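Local coordinates for Alpha/beta hydrolase fold protein (Chitinophaga pinensis, PDB 4PW0), which is probably a hydrolase with the alpha/beta hydrolase fold, likely using a serine nucleophile, though its natural substrate is not established, at residues Q17-N22 against L93-A98; G23-Y28 against V74-G79; L39-H44 against D105-S110; W52-T57 against G182-R187; K129-G134 against P225-Q230. All coordinates share one frame; numbering follows the deposited sequence.

Contact 1. Residues Q17-N22 against L93-A98; sequences QYIEVN and LEFITA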
# COMPACT_ATOMS: atom_id res chain seq x y z
N GLN A 17 6.26 29.81 -14.65
CA GLN A 17 6.93 30.89 -13.96
C GLN A 17 8.43 30.67 -13.98
O GLN A 17 8.92 29.56 -14.25
CB GLN A 17 6.42 31.03 -12.55
CG GLN A 17 4.93 31.31 -12.48
CD GLN A 17 4.44 31.56 -11.07
OE1 GLN A 17 3.71 30.75 -10.47
NE2 GLN A 17 4.85 32.67 -10.50
N TYR A 18 9.18 31.74 -13.75
CA TYR A 18 10.61 31.69 -13.83
C TYR A 18 11.18 32.42 -12.65
O TYR A 18 10.65 33.48 -12.22
CB TYR A 18 11.14 32.29 -15.15
CG TYR A 18 10.52 31.71 -16.39
CD1 TYR A 18 10.99 30.51 -16.96
CD2 TYR A 18 9.40 32.29 -16.93
CE1 TYR A 18 10.35 29.98 -18.06
CE2 TYR A 18 8.76 31.76 -18.03
CZ TYR A 18 9.24 30.60 -18.59
OH TYR A 18 8.58 30.08 -19.67
N ILE A 19 12.27 31.89 -12.13
CA ILE A 19 13.01 32.53 -11.04
C ILE A 19 14.51 32.41 -11.27
O ILE A 19 15.01 31.32 -11.60
CB ILE A 19 12.61 32.06 -9.63
CG1 ILE A 19 13.31 32.90 -8.55
CG2 ILE A 19 12.90 30.57 -9.42
CD1 ILE A 19 12.73 32.71 -7.17
N GLU A 20 15.22 33.54 -11.17
CA GLU A 20 16.65 33.59 -11.40
C GLU A 20 17.36 33.39 -10.06
O GLU A 20 17.05 34.10 -9.08
CB GLU A 20 17.03 34.93 -12.04
CG GLU A 20 16.26 35.28 -13.32
CD GLU A 20 16.93 34.76 -14.59
OE1 GLU A 20 18.14 34.47 -14.56
OE2 GLU A 20 16.25 34.66 -15.64
N VAL A 21 18.27 32.42 -10.02
CA VAL A 21 18.95 31.99 -8.78
C VAL A 21 20.42 31.70 -9.09
O VAL A 21 20.71 30.81 -9.88
CB VAL A 21 18.33 30.64 -8.30
CG1 VAL A 21 18.92 30.23 -6.97
CG2 VAL A 21 16.80 30.73 -8.16
N ASN A 22 21.36 32.47 -8.54
CA ASN A 22 22.79 32.14 -8.71
C ASN A 22 23.15 31.91 -10.19
O ASN A 22 23.86 30.94 -10.53
CB ASN A 22 23.12 30.90 -7.85
CG ASN A 22 24.59 30.53 -7.85
OD1 ASN A 22 25.48 31.38 -7.95
ND2 ASN A 22 24.86 29.23 -7.69
N LEU A 93 17.78 22.58 -4.15
CA LEU A 93 17.71 23.31 -2.91
C LEU A 93 17.89 24.82 -3.11
O LEU A 93 17.19 25.60 -2.47
CB LEU A 93 18.75 22.77 -1.93
CG LEU A 93 18.38 21.47 -1.22
CD1 LEU A 93 19.62 20.86 -0.55
CD2 LEU A 93 17.27 21.71 -0.22
N GLU A 94 18.77 25.22 -4.02
CA GLU A 94 18.95 26.67 -4.27
C GLU A 94 17.64 27.24 -4.84
O GLU A 94 17.21 28.34 -4.49
CB GLU A 94 20.19 26.99 -5.13
CG GLU A 94 20.10 26.76 -6.63
CD GLU A 94 21.30 27.22 -7.45
OE1 GLU A 94 22.29 27.72 -6.86
OE2 GLU A 94 21.26 27.05 -8.70
N PHE A 95 16.98 26.48 -5.70
CA PHE A 95 15.71 26.88 -6.28
C PHE A 95 14.62 27.00 -5.23
O PHE A 95 13.92 28.01 -5.18
CB PHE A 95 15.30 25.87 -7.38
CG PHE A 95 13.84 25.91 -7.73
CD1 PHE A 95 13.28 26.99 -8.39
CD2 PHE A 95 13.01 24.84 -7.38
CE1 PHE A 95 11.93 27.01 -8.66
CE2 PHE A 95 11.67 24.87 -7.66
CZ PHE A 95 11.12 25.97 -8.28
N ILE A 96 14.46 25.97 -4.40
CA ILE A 96 13.37 25.93 -3.44
C ILE A 96 13.56 27.06 -2.41
O ILE A 96 12.61 27.76 -2.05
CB ILE A 96 13.36 24.57 -2.74
CG1 ILE A 96 13.03 23.45 -3.74
CG2 ILE A 96 12.37 24.58 -1.60
CD1 ILE A 96 13.37 22.07 -3.21
N THR A 97 14.82 27.22 -1.98
CA THR A 97 15.09 28.27 -1.02
C THR A 97 14.90 29.67 -1.63
O THR A 97 14.40 30.57 -0.92
CB THR A 97 16.46 28.09 -0.35
OG1 THR A 97 17.47 27.98 -1.35
CG2 THR A 97 16.45 26.87 0.51
N ALA A 98 15.17 29.85 -2.93
CA ALA A 98 14.91 31.13 -3.62
C ALA A 98 13.43 31.48 -3.64
O ALA A 98 13.08 32.66 -3.65
CB ALA A 98 15.49 31.15 -5.01
O HOH W 1 22.85 28.27 -10.37
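Glu94 OE2 is met by Tyr26 OH and by water 1, while OE1 of the same carboxylate is taken by the side-chain amide of Asn22. Asn22 ND2 donates to Glu94 OE1 over 3.1 Å, and OE1 receives it on its syn lone pair; both residues were modelled in two conformers, and the bond holds for this pair of conformers only. The oxygen lies nearly in the amide plane, yet the amide and carboxylate planes stand at 90°. Water 1 is 2.6 Å from Glu94 OE2, and the same water also lies within bonding distance of Asn22 O. Tyr26 ties the helix to the next strand as well.

Beside this polar end the contact is apolar. Val21 CG1, anti to its backbone N (chi1 -175°), rests 3.7 Å from Glu94 CG, against the stem of the carboxylate. Its other methyl, CG2, presses on Ala98 CB at 3.4 Å, tighter than usual for two carbons. Ile19 continues the row: its CD1 lies 3.8 Å from Ala98 CB, while Ile19 CG2 meets the edge of the Phe95 ring near its plane, 3.7 Å from Phe95 CD1. Phe95 itself stacks on Phe69 further in.

The axes of strand 17-21 and helix 93-98 pass 8.8 Å apart, the alpha-on-beta layering of the alpha/beta hydrolase fold, here at the outermost strand of its sheet.

Contact 2. Residues G23-Y28 against V74-G79; sequences GTRYAY and VGLSSG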
# COMPACT_ATOMS: atom_id res chain seq x y z
N GLY A 23 22.63 32.76 -11.08
CA GLY A 23 22.92 32.69 -12.50
C GLY A 23 22.12 31.68 -13.34
O GLY A 23 22.41 31.48 -14.50
N THR A 24 21.15 31.01 -12.75
CA THR A 24 20.33 30.02 -13.46
C THR A 24 18.86 30.46 -13.41
O THR A 24 18.35 30.85 -12.33
CB THR A 24 20.48 28.64 -12.76
OG1 THR A 24 21.86 28.22 -12.79
CG2 THR A 24 19.58 27.60 -13.39
N ARG A 25 18.18 30.35 -14.55
CA ARG A 25 16.74 30.60 -14.63
C ARG A 25 16.04 29.25 -14.45
O ARG A 25 16.23 28.37 -15.28
CB ARG A 25 16.35 31.15 -16.01
CG ARG A 25 14.84 31.16 -16.30
CD ARG A 25 14.45 31.02 -17.79
NE ARG A 25 15.26 30.06 -18.56
CZ ARG A 25 14.95 29.56 -19.76
NH1 ARG A 25 13.78 29.83 -20.36
NH2 ARG A 25 15.80 28.71 -20.36
N TYR A 26 15.29 29.10 -13.37
CA TYR A 26 14.47 27.89 -13.11
C TYR A 26 13.04 28.13 -13.53
O TYR A 26 12.42 29.11 -13.09
CB TYR A 26 14.53 27.49 -11.65
CG TYR A 26 15.86 26.96 -11.20
CD1 TYR A 26 16.17 25.59 -11.29
CD2 TYR A 26 16.82 27.79 -10.66
CE1 TYR A 26 17.38 25.11 -10.87
CE2 TYR A 26 18.05 27.30 -10.22
CZ TYR A 26 18.32 25.95 -10.31
OH TYR A 26 19.54 25.42 -9.95
N ALA A 27 12.52 27.22 -14.36
CA ALA A 27 11.14 27.20 -14.77
C ALA A 27 10.33 26.30 -13.81
O ALA A 27 10.75 25.19 -13.45
CB ALA A 27 11.01 26.69 -16.20
N TYR A 28 9.14 26.77 -13.43
CA TYR A 28 8.31 26.04 -12.50
C TYR A 28 6.86 26.42 -12.64
O TYR A 28 6.52 27.42 -13.31
CB TYR A 28 8.79 26.25 -11.07
CG TYR A 28 8.50 27.64 -10.52
CD1 TYR A 28 9.35 28.70 -10.80
CD2 TYR A 28 7.40 27.88 -9.71
CE1 TYR A 28 9.10 29.97 -10.27
CE2 TYR A 28 7.13 29.14 -9.21
CZ TYR A 28 8.01 30.17 -9.48
OH TYR A 28 7.71 31.42 -8.97
N VAL A 74 17.20 21.51 -17.57
CA VAL A 74 16.11 20.68 -18.10
C VAL A 74 15.01 21.58 -18.67
O VAL A 74 14.53 22.46 -17.98
CB VAL A 74 15.52 19.80 -16.98
CG1 VAL A 74 14.37 18.95 -17.50
CG2 VAL A 74 16.60 18.92 -16.42
N GLY A 75 14.60 21.34 -19.91
CA GLY A 75 13.44 22.04 -20.46
C GLY A 75 13.71 23.54 -20.50
O GLY A 75 14.81 23.97 -20.89
N LEU A 76 12.74 24.29 -19.99
CA LEU A 76 12.85 25.77 -19.98
C LEU A 76 13.78 26.31 -18.89
O LEU A 76 14.04 27.52 -18.85
CB LEU A 76 11.46 26.39 -19.85
CG LEU A 76 10.67 26.42 -21.14
CD1 LEU A 76 9.19 26.62 -20.79
CD2 LEU A 76 11.22 27.46 -22.13
N SER A 77 14.31 25.46 -18.00
CA SER A 77 15.36 25.93 -17.11
C SER A 77 16.68 26.06 -17.84
O SER A 77 17.11 25.21 -18.64
CB SER A 77 15.52 25.02 -15.89
OG SER A 77 14.38 25.14 -15.10
N SER A 78 17.39 27.14 -17.55
CA SER A 78 18.66 27.38 -18.22
C SER A 78 19.81 26.57 -17.59
O SER A 78 19.64 25.92 -16.53
CB SER A 78 19.00 28.89 -18.20
OG SER A 78 19.43 29.30 -16.92
N GLY A 79 20.96 26.69 -18.21
CA GLY A 79 22.18 26.15 -17.68
C GLY A 79 22.49 24.72 -18.11
O GLY A 79 21.87 24.18 -19.04
O HOH W 2 22.13 29.81 -17.04
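Ser77 and Ser78 meet strand 24-28 with both hydroxyls turned to backbone N-H groups, Ser77 closing the type II' turn that starts at Val74, and Ser78 following it. The turn belongs to the loop that follows strand 66-69 of this alpha/beta hydrolase sheet. The two serines adopt different torsions to do similar work. Ser77 OG lies anti to its carbonyl carbon (chi1 -68°) and accepts from Ala27 N at 2.9 Å in a nearly straight bond. Ser78 OG sits between its backbone N and carbonyl carbon (chi1 75°) and takes the N-H of Arg25, with Arg25 N again at 2.9 Å. Between them the backbone closes a third bond, Ser78 N to Arg25 O, 2.8 Å long. Ser77 CA also makes a CA-H...O contact to Arg25 O.

Ser77 OG also bonds to Asp70 O, so one hydroxyl joins the strand to the loop's own beginning. An alanine in place of Ser77 would probably leave Ala27 N and Asp70 O each without this partner.

Next to the hydroxyls, Ala27 points its CB at the loop and meets Leu76 CB at 3.7 Å, a small apolar patch that Tyr18 of strand 17-21 also touches through Leu76. The Arg25 guanidinium is modelled with one face over Leu76 O, but the approach is implausibly short and the side chain has a second conformer, so that placement is doubtful. At the far end, water 2 spans Gly23 O and Ser78 OG, lying 2.8 Å from Ser78 OG.

Contact 3. Residues L39-H44 against D105-S110; sequences LICFQH and DVLGFS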
# COMPACT_ATOMS: atom_id res chain seq x y z
N LEU A 39 4.03 20.72 -1.37
CA LEU A 39 4.61 19.47 -1.86
C LEU A 39 5.46 19.84 -3.06
O LEU A 39 4.94 20.35 -4.08
CB LEU A 39 3.50 18.53 -2.28
CG LEU A 39 3.98 17.22 -2.89
CD1 LEU A 39 4.78 16.39 -1.89
CD2 LEU A 39 2.80 16.43 -3.44
N ILE A 40 6.75 19.57 -2.97
CA ILE A 40 7.69 19.80 -4.08
C ILE A 40 7.92 18.46 -4.81
O ILE A 40 8.23 17.46 -4.18
CB ILE A 40 9.07 20.30 -3.62
CG1 ILE A 40 8.95 21.42 -2.56
CG2 ILE A 40 9.91 20.76 -4.81
CD1 ILE A 40 8.21 22.64 -3.04
N CYS A 41 7.75 18.48 -6.12
CA CYS A 41 7.79 17.30 -6.97
C CYS A 41 9.03 17.26 -7.82
O CYS A 41 9.43 18.28 -8.41
CB CYS A 41 6.53 17.23 -7.86
SG CYS A 41 5.00 17.18 -6.93
N PHE A 42 9.63 16.09 -7.93
CA PHE A 42 10.91 15.87 -8.59
C PHE A 42 10.74 14.82 -9.68
O PHE A 42 10.31 13.71 -9.41
CB PHE A 42 12.00 15.43 -7.61
CG PHE A 42 12.26 16.43 -6.50
CD1 PHE A 42 11.39 16.54 -5.43
CD2 PHE A 42 13.40 17.22 -6.53
CE1 PHE A 42 11.63 17.45 -4.39
CE2 PHE A 42 13.63 18.13 -5.49
CZ PHE A 42 12.74 18.26 -4.46
N GLN A 43 11.07 15.22 -10.90
CA GLN A 43 10.66 14.49 -12.11
C GLN A 43 11.56 13.31 -12.51
O GLN A 43 12.71 13.19 -12.06
CB GLN A 43 10.53 15.52 -13.26
CG GLN A 43 9.90 15.08 -14.57
CD GLN A 43 8.52 14.50 -14.42
OE1 GLN A 43 8.31 13.46 -13.76
NE2 GLN A 43 7.53 15.20 -14.99
N HIS A 44 11.01 12.45 -13.37
CA HIS A 44 11.75 11.32 -13.94
C HIS A 44 12.74 11.63 -15.01
O HIS A 44 12.81 12.76 -15.49
CB HIS A 44 10.71 10.30 -14.48
CG HIS A 44 10.02 10.71 -15.76
ND1 HIS A 44 10.61 10.58 -16.99
CD2 HIS A 44 8.76 11.13 -16.01
CE1 HIS A 44 9.76 10.97 -17.94
NE2 HIS A 44 8.62 11.27 -17.37
N ASP A 105 7.01 19.05 1.99
CA ASP A 105 6.98 17.63 1.67
C ASP A 105 7.60 17.47 0.27
O ASP A 105 7.65 18.41 -0.53
CB ASP A 105 5.54 17.13 1.64
CG ASP A 105 4.87 17.20 3.00
OD1 ASP A 105 5.53 16.91 4.04
OD2 ASP A 105 3.64 17.47 3.00
N VAL A 106 8.03 16.23 -0.03
CA VAL A 106 8.62 15.95 -1.34
C VAL A 106 8.01 14.68 -1.95
O VAL A 106 7.68 13.74 -1.25
CB VAL A 106 10.15 15.81 -1.29
CG1 VAL A 106 10.77 17.11 -0.82
CG2 VAL A 106 10.60 14.66 -0.39
N LEU A 107 7.94 14.71 -3.29
CA LEU A 107 7.50 13.54 -4.08
C LEU A 107 8.53 13.38 -5.19
O LEU A 107 8.73 14.29 -6.00
CB LEU A 107 6.11 13.78 -4.68
CG LEU A 107 5.51 12.66 -5.55
CD1 LEU A 107 4.03 12.98 -5.78
CD2 LEU A 107 6.17 12.58 -6.84
N GLY A 108 9.21 12.24 -5.23
CA GLY A 108 10.22 12.00 -6.24
C GLY A 108 9.86 10.76 -7.04
O GLY A 108 9.67 9.68 -6.46
N PHE A 109 9.85 10.91 -8.37
CA PHE A 109 9.61 9.79 -9.28
C PHE A 109 10.90 9.47 -10.03
O PHE A 109 11.48 10.35 -10.66
CB PHE A 109 8.49 10.19 -10.26
CG PHE A 109 8.19 9.16 -11.35
CD1 PHE A 109 8.19 7.81 -11.08
CD2 PHE A 109 7.84 9.57 -12.64
CE1 PHE A 109 7.90 6.88 -12.06
CE2 PHE A 109 7.51 8.65 -13.61
CZ PHE A 109 7.55 7.29 -13.32
N SER A 110 11.35 8.20 -9.96
CA SER A 110 12.47 7.69 -10.75
C SER A 110 13.75 8.47 -10.33
O SER A 110 14.06 8.48 -9.13
CB SER A 110 12.12 7.75 -12.22
OG SER A 110 13.22 7.23 -12.96
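Ile40 N donates to Asp105 O at 2.8 Å, the first of four backbone bonds between the parallel strands 39-42 and 105-109, and Ile40 O accepts from Leu107 N. Phe42 then repeats the pattern: its N gives to Leu107 O at 2.8 Å, and its O takes Phe109 N.

Side-chain polar atoms find partners too. Gln43 folds back, bent at chi2 (55°), and its OE1 accepts from His44 N at 2.9 Å on an in-plane lone pair, while NE2 reaches Thr48 O. The buried Asp105 carboxylate is met by Arg128 in a salt bridge and by Lys129 N.

Apolar side chains meet on both faces: Phe42 CE1 touches Val106 CG1 at 3.7 Å on one, Leu39 CD1 lies 4.0 Å from Leu107 CB on the other. At the C-terminal ends of the strands, Phe109 and His44 lie side by side, His44 CB 3.5 Å from Phe109 CD2. An alanine at Phe109 would probably open a gap beside His44, whose CB and ring would lose the contacts of the Phe109 ring.

Ser110 follows directly with positive phi (64°), consistent with a nucleophile elbow (Gly108, Ser110, Gly112), where it is probably the catalytic serine, close to His262.

Contact 4. Residues W52-T57 against G182-R187; sequences WDPLIT and GRLYER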
# COMPACT_ATOMS: atom_id res chain seq x y z
N TRP A 52 4.34 15.40 -16.08
CA TRP A 52 3.52 15.14 -14.92
C TRP A 52 2.09 14.80 -15.32
O TRP A 52 1.52 15.47 -16.19
CB TRP A 52 3.54 16.31 -13.92
CG TRP A 52 4.84 16.49 -13.23
CD1 TRP A 52 5.78 17.48 -13.47
CD2 TRP A 52 5.38 15.67 -12.20
NE1 TRP A 52 6.88 17.29 -12.67
CE2 TRP A 52 6.65 16.21 -11.85
CE3 TRP A 52 4.92 14.53 -11.51
CZ2 TRP A 52 7.48 15.60 -10.91
CZ3 TRP A 52 5.73 13.96 -10.56
CH2 TRP A 52 7.01 14.49 -10.27
N ASP A 53 1.50 13.82 -14.65
CA ASP A 53 0.14 13.38 -14.94
C ASP A 53 -0.81 14.39 -14.31
O ASP A 53 -0.80 14.58 -13.09
CB ASP A 53 -0.04 12.02 -14.29
CG ASP A 53 -1.36 11.36 -14.58
OD1 ASP A 53 -2.33 12.02 -15.08
OD2 ASP A 53 -1.42 10.12 -14.31
N PRO A 54 -1.64 15.06 -15.16
CA PRO A 54 -2.59 16.01 -14.57
C PRO A 54 -3.55 15.42 -13.55
O PRO A 54 -3.92 16.10 -12.60
CB PRO A 54 -3.38 16.52 -15.79
CG PRO A 54 -3.20 15.53 -16.85
CD PRO A 54 -1.84 14.89 -16.62
N LEU A 55 -3.90 14.13 -13.66
CA LEU A 55 -4.74 13.57 -12.60
C LEU A 55 -4.07 13.59 -11.24
O LEU A 55 -4.70 13.78 -10.21
CB LEU A 55 -5.17 12.14 -12.92
CG LEU A 55 -6.39 11.95 -13.75
CD1 LEU A 55 -6.74 10.51 -13.96
CD2 LEU A 55 -7.58 12.69 -13.16
N ILE A 56 -2.74 13.38 -11.26
CA ILE A 56 -2.01 13.34 -10.03
C ILE A 56 -1.74 14.73 -9.49
O ILE A 56 -1.97 15.01 -8.30
CB ILE A 56 -0.71 12.54 -10.23
CG1 ILE A 56 -1.08 11.08 -10.58
CG2 ILE A 56 0.12 12.60 -8.97
CD1 ILE A 56 0.11 10.18 -10.86
N THR A 57 -1.29 15.62 -10.37
CA THR A 57 -1.00 16.96 -9.87
C THR A 57 -2.29 17.73 -9.52
O THR A 57 -2.29 18.42 -8.50
CB THR A 57 -0.18 17.77 -10.86
OG1 THR A 57 -0.88 17.90 -12.10
CG2 THR A 57 1.22 17.17 -11.07
N GLY A 182 -2.83 10.07 -23.44
CA GLY A 182 -3.86 11.05 -23.68
C GLY A 182 -3.92 12.10 -22.58
O GLY A 182 -4.16 13.27 -22.84
N ARG A 183 -3.75 11.69 -21.31
CA ARG A 183 -3.75 12.65 -20.24
C ARG A 183 -2.62 13.67 -20.44
O ARG A 183 -2.82 14.85 -20.13
CB ARG A 183 -3.67 11.99 -18.89
CG ARG A 183 -4.90 11.15 -18.55
CD ARG A 183 -5.15 10.88 -17.10
NE ARG A 183 -4.00 10.22 -16.50
CZ ARG A 183 -3.71 8.92 -16.61
NH1 ARG A 183 -4.50 8.11 -17.31
NH2 ARG A 183 -2.59 8.46 -16.04
N LEU A 184 -1.48 13.26 -20.99
CA LEU A 184 -0.32 14.15 -21.23
C LEU A 184 -0.58 15.13 -22.38
O LEU A 184 0.14 16.12 -22.55
CB LEU A 184 0.96 13.38 -21.52
CG LEU A 184 1.41 12.53 -20.31
CD1 LEU A 184 2.72 11.86 -20.64
CD2 LEU A 184 1.55 13.28 -19.02
N TYR A 185 -1.67 14.89 -23.13
CA TYR A 185 -2.15 15.78 -24.22
C TYR A 185 -2.95 16.99 -23.70
O TYR A 185 -3.20 17.96 -24.47
CB TYR A 185 -2.93 14.99 -25.23
CG TYR A 185 -3.18 15.53 -26.67
CD1 TYR A 185 -2.12 15.79 -27.53
CD2 TYR A 185 -4.47 15.63 -27.18
CE1 TYR A 185 -2.35 16.20 -28.86
CE2 TYR A 185 -4.71 16.03 -28.49
CZ TYR A 185 -3.66 16.35 -29.31
OH TYR A 185 -3.88 16.74 -30.65
N GLU A 186 -3.40 16.89 -22.48
CA GLU A 186 -4.33 17.85 -21.92
C GLU A 186 -3.76 19.26 -21.84
O GLU A 186 -4.53 20.22 -22.04
CB GLU A 186 -4.84 17.43 -20.55
CG GLU A 186 -6.06 18.26 -20.13
CD GLU A 186 -6.15 18.60 -18.70
OE1 GLU A 186 -5.15 18.53 -17.99
OE2 GLU A 186 -7.24 18.97 -18.27
N ARG A 187 -2.44 19.38 -21.60
CA ARG A 187 -1.81 20.70 -21.55
C ARG A 187 -1.69 21.15 -22.97
O ARG A 187 -0.83 20.67 -23.74
CB ARG A 187 -0.43 20.64 -20.86
CG ARG A 187 0.37 21.92 -20.77
CD ARG A 187 0.13 22.73 -19.53
NE ARG A 187 0.82 24.02 -19.59
CZ ARG A 187 0.81 24.90 -18.59
NH1 ARG A 187 0.16 24.64 -17.47
NH2 ARG A 187 1.48 26.01 -18.72
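Arg183, near the end of helix 171-184, grips Asp53, the N-cap residue of helix 54-61. The arginine comes from the helical region inserted between strands 127-133 and 226-231, where relatives carry their lid. From its root outward, CB passes Pro54 CD at 4.1 Å, and CD lies against Leu55 CD1 at 3.5 Å, the two side chains crossing at about a right angle. The chain bends at chi3 (-57°), which places NE for Asp53. There it donates to Asp53 OD1 over 2.8 Å, on the syn side and almost straight. Beyond CZ, NH2 reaches Asp53 OD2 at 2.7 Å from above the carboxylate plane, completing a side-on salt bridge whose two flat groups are 27° apart. NH2 is shared with Tyr266 O, which joins the grip to the neighbouring helix 264-267.

OD1 has a second task: Asp53 OD1 caps the helix by accepting from Leu55 N at 3.0 Å, which reaches it from the opposite face to Arg183 NE. The arginine thereby steadies the capping oxygen itself. Close by, Leu184 CD2 sits on Trp52 O, and Pro54 slides past Glu186 with Pro54 CB 3.5 Å from Glu186 OE1.

Contact 5. Residues K129-G134 against P225-Q230; sequences KIIIVG and PVFVVQ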
# COMPACT_ATOMS: atom_id res chain seq x y z
N LYS A 129 7.54 15.12 5.02
CA LYS A 129 7.25 13.74 4.57
C LYS A 129 7.78 13.55 3.16
O LYS A 129 7.93 14.51 2.39
CB LYS A 129 5.74 13.50 4.56
CG LYS A 129 5.10 13.63 5.96
CD LYS A 129 3.62 13.29 5.95
CE LYS A 129 2.94 13.57 7.24
NZ LYS A 129 1.52 13.25 7.35
N ILE A 130 8.02 12.29 2.84
CA ILE A 130 8.66 11.90 1.57
C ILE A 130 7.81 10.85 0.85
O ILE A 130 7.39 9.86 1.46
CB ILE A 130 10.04 11.29 1.85
CG1 ILE A 130 10.91 12.26 2.65
CG2 ILE A 130 10.73 10.81 0.59
CD1 ILE A 130 12.22 11.63 3.11
N ILE A 131 7.61 11.06 -0.46
CA ILE A 131 7.00 10.03 -1.33
C ILE A 131 8.04 9.66 -2.39
O ILE A 131 8.60 10.55 -3.04
CB ILE A 131 5.73 10.55 -2.01
CG1 ILE A 131 4.73 11.03 -0.97
CG2 ILE A 131 5.14 9.48 -2.92
CD1 ILE A 131 3.82 12.13 -1.48
N ILE A 132 8.28 8.35 -2.55
CA ILE A 132 9.22 7.81 -3.52
C ILE A 132 8.41 6.90 -4.44
O ILE A 132 7.79 5.95 -3.97
CB ILE A 132 10.36 7.01 -2.87
CG1 ILE A 132 11.18 7.90 -1.96
CG2 ILE A 132 11.22 6.34 -3.95
CD1 ILE A 132 12.17 7.15 -1.11
N VAL A 133 8.46 7.19 -5.74
CA VAL A 133 7.76 6.38 -6.75
C VAL A 133 8.78 5.84 -7.73
O VAL A 133 9.59 6.60 -8.26
CB VAL A 133 6.71 7.19 -7.51
CG1 VAL A 133 5.95 6.31 -8.49
CG2 VAL A 133 5.78 7.91 -6.55
N GLY A 134 8.74 4.53 -8.00
CA GLY A 134 9.55 4.01 -9.09
C GLY A 134 11.04 4.24 -8.94
O GLY A 134 11.69 4.66 -9.92
N PRO A 225 8.74 10.15 7.87
CA PRO A 225 7.72 9.28 7.25
C PRO A 225 7.92 9.23 5.72
O PRO A 225 8.11 10.27 5.07
CB PRO A 225 6.41 9.98 7.58
CG PRO A 225 6.74 10.99 8.64
CD PRO A 225 8.16 11.39 8.38
N VAL A 226 7.89 8.02 5.17
CA VAL A 226 8.08 7.81 3.74
C VAL A 226 6.94 6.96 3.22
O VAL A 226 6.53 5.98 3.87
CB VAL A 226 9.43 7.12 3.43
CG1 VAL A 226 9.66 7.00 1.92
CG2 VAL A 226 10.58 7.89 4.06
N PHE A 227 6.49 7.27 2.00
CA PHE A 227 5.53 6.43 1.31
C PHE A 227 6.19 5.99 0.01
O PHE A 227 6.55 6.85 -0.83
CB PHE A 227 4.28 7.24 1.03
CG PHE A 227 3.22 6.53 0.25
CD1 PHE A 227 3.00 5.16 0.41
CD2 PHE A 227 2.43 7.24 -0.63
CE1 PHE A 227 1.97 4.52 -0.27
CE2 PHE A 227 1.40 6.61 -1.30
CZ PHE A 227 1.19 5.25 -1.15
N VAL A 228 6.38 4.68 -0.16
CA VAL A 228 7.11 4.11 -1.31
C VAL A 228 6.05 3.42 -2.17
O VAL A 228 5.34 2.54 -1.69
CB VAL A 228 8.16 3.09 -0.86
CG1 VAL A 228 8.85 2.51 -2.06
CG2 VAL A 228 9.19 3.69 0.11
N VAL A 229 6.01 3.78 -3.46
CA VAL A 229 5.07 3.20 -4.42
C VAL A 229 5.85 2.57 -5.58
O VAL A 229 6.83 3.14 -6.11
CB VAL A 229 4.12 4.28 -4.97
CG1 VAL A 229 3.24 3.75 -6.10
CG2 VAL A 229 3.27 4.84 -3.85
N GLN A 230 5.41 1.39 -6.00
CA GLN A 230 6.04 0.69 -7.12
C GLN A 230 5.03 -0.26 -7.75
O GLN A 230 4.04 -0.63 -7.12
CB GLN A 230 7.28 -0.02 -6.57
CG GLN A 230 8.15 -0.80 -7.56
CD GLN A 230 8.58 0.04 -8.73
OE1 GLN A 230 7.76 0.35 -9.61
NE2 GLN A 230 9.85 0.40 -8.81
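Ile130, Ile132 and Val226 form an apolar row on one face of two parallel neighbours in the central sheet of this alpha/beta hydrolase fold. Ile132 CD1 touches Val226 CG1 at 3.9 Å, and Val226 CG2 meets Ile130 CB at 4.1 Å. Val226 CG1 is anti to its backbone N (chi1 -176°), which sets it toward Ile132 CD1 while it also stays beside Ile130. Helix 111-122 covers this face, with Val116 resting on both Ile130 and Ile132.

The other face carries Ile131, Val133, Phe227 and Val229, the first three packed on helix 269-282. Ile131 CG2 lies 4.2 Å from Phe227 CD2 in the ring conformer described, approaching obliquely, and Val229 CG2 sits above one face of the same ring, displaced to its rim.

Between the faces runs a parallel ladder of five backbone bonds. It starts with Ile130 N to Pro225 O and alternates across, as Ile130 and Ile132 each give N and accept on O. Phe227 N to Ile130 O is the shortest, at 2.8 Å, and Gly134 N to Val229 O ends the ladder at 3.0 Å.

Polar groups gather at the two ends. Lys129 stays extended, and its NZ is held by Phe279 O, Leu280 O and Tyr283 O at the C-terminus. At the other end the bend of Gln230 at chi2 (54°) turns its CD back toward Gly134. Gln230 NE2 lies 3.6 Å from Gly134 CA and bonds to OD2 of Asp234, the likely triad acid.

Contacts 1, 2, 3 and 5 all reach the same mixed sheet. Contacts 1 and 2 lie at the end holding strands 17-21 and 24-31, their centres about 9 Å apart; contact 2 is nested within contact 1 along the chain. Contact 3 sits in the middle and contact 5 beside it, their centres also about 9 Å apart, with strands 104-109 and 127-133 as neighbours. Contact 5 opens only after contacts 1, 2 and 3 have closed, and lies about 26 Å from contact 2, centre to centre, across the chain's centre. Contact 4 crosses all the others along the chain; it joins helix 54-61 to the end of helix 171-184, outside the sheet, and meets contact 3 through Trp52, around the probable active-site end of the strands.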